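Local coordinates for viral CASP8 and FADD-like apoptosis regulator (Molluscum contagiosum virus subtype 1, PDB 2F1S), which blocks death-receptor-induced apoptosis of the host cell by interfering with caspase-8 recruitment and activation at the death-inducing signaling complex, and also suppresses NF-kappa-B activation, at residues V104-E109 with L170-Q175. Sequence-based numbering, arbitrary orientation.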
ATOM      1  N   VAL A 104      -1.134  -3.017   1.265  1.00 10.97           N
ATOM      2  CA  VAL A 104       0.049  -3.527   0.580  1.00 11.08           C
ATOM      3  C   VAL A 104       0.424  -4.903   1.106  1.00 11.89           C
ATOM      4  O   VAL A 104       0.674  -5.838   0.325  1.00 13.38           O
ATOM      5  CB  VAL A 104       1.214  -2.572   0.777  1.00 11.53           C
ATOM      6  CG1 VAL A 104       2.497  -3.255   0.285  1.00 14.34           C
ATOM      7  CG2 VAL A 104       0.967  -1.314   0.017  1.00 12.31           C
ATOM      8  N   CYS A 105       0.412  -5.058   2.427  1.00 12.74           N
ATOM      9  CA  CYS A 105       0.808  -6.347   3.002  1.00 14.12           C
ATOM     10  C   CYS A 105      -0.137  -7.476   2.611  1.00 13.11           C
ATOM     11  O   CYS A 105       0.313  -8.564   2.241  1.00 14.70           O
ATOM     12  CB  CYS A 105       0.920  -6.195   4.513  1.00 13.17           C
ATOM     13  SG  CYS A 105       2.349  -5.159   5.026  1.00 21.85           S
ATOM     14  N   VAL A 106      -1.440  -7.219   2.657  1.00 12.47           N
ATOM     15  CA  VAL A 106      -2.396  -8.230   2.260  1.00 13.84           C
ATOM     16  C   VAL A 106      -2.216  -8.603   0.783  1.00 13.72           C
ATOM     17  O   VAL A 106      -2.277  -9.796   0.389  1.00 13.64           O
ATOM     18  CB  VAL A 106      -3.848  -7.731   2.577  1.00 13.38           C
ATOM     19  CG1 VAL A 106      -4.871  -8.600   1.847  1.00 14.44           C
ATOM     20  CG2 VAL A 106      -4.068  -7.815   4.084  1.00 16.56           C
ATOM     21  N   GLY A 107      -2.015  -7.584  -0.072  1.00 11.89           N
ATOM     22  CA  GLY A 107      -1.781  -7.867  -1.478  1.00 12.52           C
ATOM     23  C   GLY A 107      -0.622  -8.797  -1.729  1.00 16.07           C
ATOM     24  O   GLY A 107      -0.656  -9.573  -2.695  1.00 18.30           O
ATOM     25  N   GLU A 108       0.408  -8.733  -0.890  1.00 13.35           N
ATOM     26  CA  GLU A 108       1.568  -9.605  -1.104  1.00 13.78           C
ATOM     27  C   GLU A 108       1.336 -11.009  -0.602  1.00 17.40           C
ATOM     28  O   GLU A 108       2.225 -11.877  -0.730  1.00 18.65           O
ATOM     29  CB  GLU A 108       2.806  -9.028  -0.419  1.00 15.15           C
ATOM     30  CG  GLU A 108       3.212  -7.677  -0.938  1.00 17.39           C
ATOM     31  CD  GLU A 108       3.523  -7.736  -2.428  1.00 22.65           C
ATOM     32  OE1 GLU A 108       4.465  -8.482  -2.800  1.00 28.52           O
ATOM     33  OE2 GLU A 108       2.835  -7.101  -3.244  1.00 18.68           O
ATOM     34  N   GLU A 109       0.179 -11.247  -0.001  1.00 13.61           N
ATOM     35  CA  GLU A 109      -0.192 -12.598   0.442  1.00 12.07           C
ATOM     36  C   GLU A 109      -1.100 -13.310  -0.549  1.00 15.91           C
ATOM     37  O   GLU A 109      -1.600 -14.398  -0.253  1.00 19.13           O
ATOM     38  CB  GLU A 109      -0.893 -12.535   1.781  1.00 13.75           C
ATOM     39  CG  GLU A 109       0.008 -12.015   2.904  1.00 16.75           C
ATOM     40  CD  GLU A 109      -0.595 -12.211   4.316  1.00 24.81           C
ATOM     41  OE1 GLU A 109      -0.799 -13.378   4.759  1.00 25.42           O
ATOM     42  OE2 GLU A 109      -0.867 -11.190   4.993  1.00 32.69           O
ATOM     43  N   LEU A 170      -9.816 -16.812   4.864  1.00 16.10           N
ATOM     44  CA  LEU A 170     -10.309 -16.325   6.125  1.00 14.34           C
ATOM     45  C   LEU A 170      -9.227 -15.633   6.958  1.00 13.77           C
ATOM     46  O   LEU A 170      -9.544 -14.768   7.780  1.00 16.41           O
ATOM     47  CB  LEU A 170     -10.995 -17.488   6.900  1.00 16.14           C
ATOM     48  CG  LEU A 170     -12.476 -17.690   6.483  1.00 25.83           C
ATOM     49  CD1 LEU A 170     -12.632 -17.827   4.990  1.00 32.27           C
ATOM     50  CD2 LEU A 170     -13.095 -18.882   7.202  1.00 23.36           C
ATOM     51  N   ASP A 171      -7.968 -15.978   6.767  1.00 11.56           N
ATOM     52  CA  ASP A 171      -6.844 -15.331   7.423  1.00 12.33           C
ATOM     53  C   ASP A 171      -6.768 -13.845   6.989  1.00 14.02           C
ATOM     54  O   ASP A 171      -6.596 -12.952   7.828  1.00 14.26           O
ATOM     55  CB  ASP A 171      -5.501 -16.070   7.081  1.00 13.95           C
ATOM     56  CG  ASP A 171      -5.204 -16.166   5.600  1.00 13.35           C
ATOM     57  OD1 ASP A 171      -6.115 -16.438   4.808  1.00 15.33           O
ATOM     58  OD2 ASP A 171      -4.021 -15.961   5.288  1.00 15.76           O
ATOM     59  N   LEU A 172      -6.900 -13.599   5.694  1.00 12.49           N
ATOM     60  CA  LEU A 172      -6.831 -12.226   5.164  1.00 11.72           C
ATOM     61  C   LEU A 172      -8.087 -11.482   5.518  1.00 12.24           C
ATOM     62  O   LEU A 172      -8.022 -10.327   5.883  1.00 12.76           O
ATOM     63  CB  LEU A 172      -6.631 -12.280   3.653  1.00 12.02           C
ATOM     64  CG  LEU A 172      -5.328 -12.979   3.257  1.00 11.97           C
ATOM     65  CD1 LEU A 172      -5.195 -12.912   1.730  1.00 13.18           C
ATOM     66  CD2 LEU A 172      -4.094 -12.391   3.928  1.00 13.52           C
ATOM     67  N   CYS A 173      -9.242 -12.140   5.444  1.00 13.95           N
ATOM     68  CA  CYS A 173     -10.489 -11.522   5.858  1.00 14.32           C
ATOM     69  C   CYS A 173     -10.369 -11.039   7.303  1.00 12.56           C
ATOM     70  O   CYS A 173     -10.757  -9.895   7.596  1.00 12.85           O
ATOM     71  CB  CYS A 173     -11.638 -12.546   5.733  1.00 14.23           C
ATOM     72  SG  CYS A 173     -13.227 -11.981   6.339  1.00 15.95           S
ATOM     73  N   GLN A 174      -9.841 -11.898   8.180  1.00 13.54           N
ATOM     74  CA  GLN A 174      -9.730 -11.517   9.562  1.00 12.26           C
ATOM     75  C   GLN A 174      -8.814 -10.321   9.753  1.00 11.45           C
ATOM     76  O   GLN A 174      -9.078  -9.486  10.615  1.00 14.15           O
ATOM     77  CB  GLN A 174      -9.261 -12.714  10.383  1.00 15.16           C
ATOM     78  CG  GLN A 174      -9.102 -12.387  11.893  1.00 17.65           C
ATOM     79  CD  GLN A 174      -8.841 -13.623  12.741  1.00 28.30           C
ATOM     80  OE1 GLN A 174      -9.297 -14.735  12.420  1.00 28.66           O
ATOM     81  NE2 GLN A 174      -8.137 -13.432  13.847  1.00 36.14           N
ATOM     82  N   GLN A 175      -7.718 -10.207   8.995  1.00 11.75           N
ATOM     83  CA  GLN A 175      -6.885  -9.027   9.141  1.00 12.40           C
ATOM     84  C   GLN A 175      -7.677  -7.775   8.840  1.00 11.67           C
ATOM     85  O   GLN A 175      -7.497  -6.753   9.490  1.00 12.16           O
ATOM     86  CB  GLN A 175      -5.681  -9.139   8.198  1.00 12.49           C
ATOM     87  CG  GLN A 175      -4.665 -10.187   8.596  1.00 13.19           C
ATOM     88  CD  GLN A 175      -3.467 -10.063   7.684  1.00 18.54           C
ATOM     89  OE1 GLN A 175      -2.831  -9.003   7.644  1.00 20.20           O
ATOM     90  NE2 GLN A 175      -3.145 -11.138   6.957  1.00 23.03           N
TER
HETATM   91  O   HOH W   1      -2.679 -14.016   6.698  1.00 20.26           O
HETATM   92  O   HOH W   2      -0.588  -8.121   6.537  1.00 42.06           O
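Glu109 and Gln175 reach for each other from opposite directions and join by a single direct hydrogen bond, Gln175 NE2 to Glu109 OE2, 3.0 Å long. It is nearly straight, with an N-H...O angle of 174°, and lies in the amide plane of Gln175. The carboxylate oxygen receives it on its syn side, 26° out of the carboxylate plane; the carboxylate and amide planes are turned 33° against each other. Leu172 CD2 lies over one face of the Glu109 carboxylate, 3.5 Å from Glu109 CD, and also touches Glu109 CB, so an apolar methyl backs the polar group. Both polar chains run extended beyond CG, which lets their ends meet. Two waters widen the link: one donates to Glu109 OE1 and to Asp171 OD2, bridging two carboxylates that do not bond each other directly, and a second donates to Gln175 OE1 and, weakly, to Glu109 OE2. The like charges are probably eased by the first water and by Arg169, which forms a salt bridge with Asp171 OD2 and also hydrogen-bonds to the backbone O of Glu109. Deeper in, Val106 turns CG2 to within 4.0 Å of Gln175 OE1, while its CG1, anti to the backbone N, faces Leu172 CD1 at 4.3 Å, a loose apolar contact. Val106 and Leu172 are buried, and their CA atoms lie 6.6 Å apart. The contact thus pairs the C-terminal end of helix 98-107 and the turn after it, which carries Glu109, with the start of helix 170-185, the two helices being the first and last of the second death effector domain. On the buried side, Val106 touches Phe139 of helix 139-148 and Leu172 touches Leu164 of helix 158-166, while Val104 packs against helix 25-34 of the first domain.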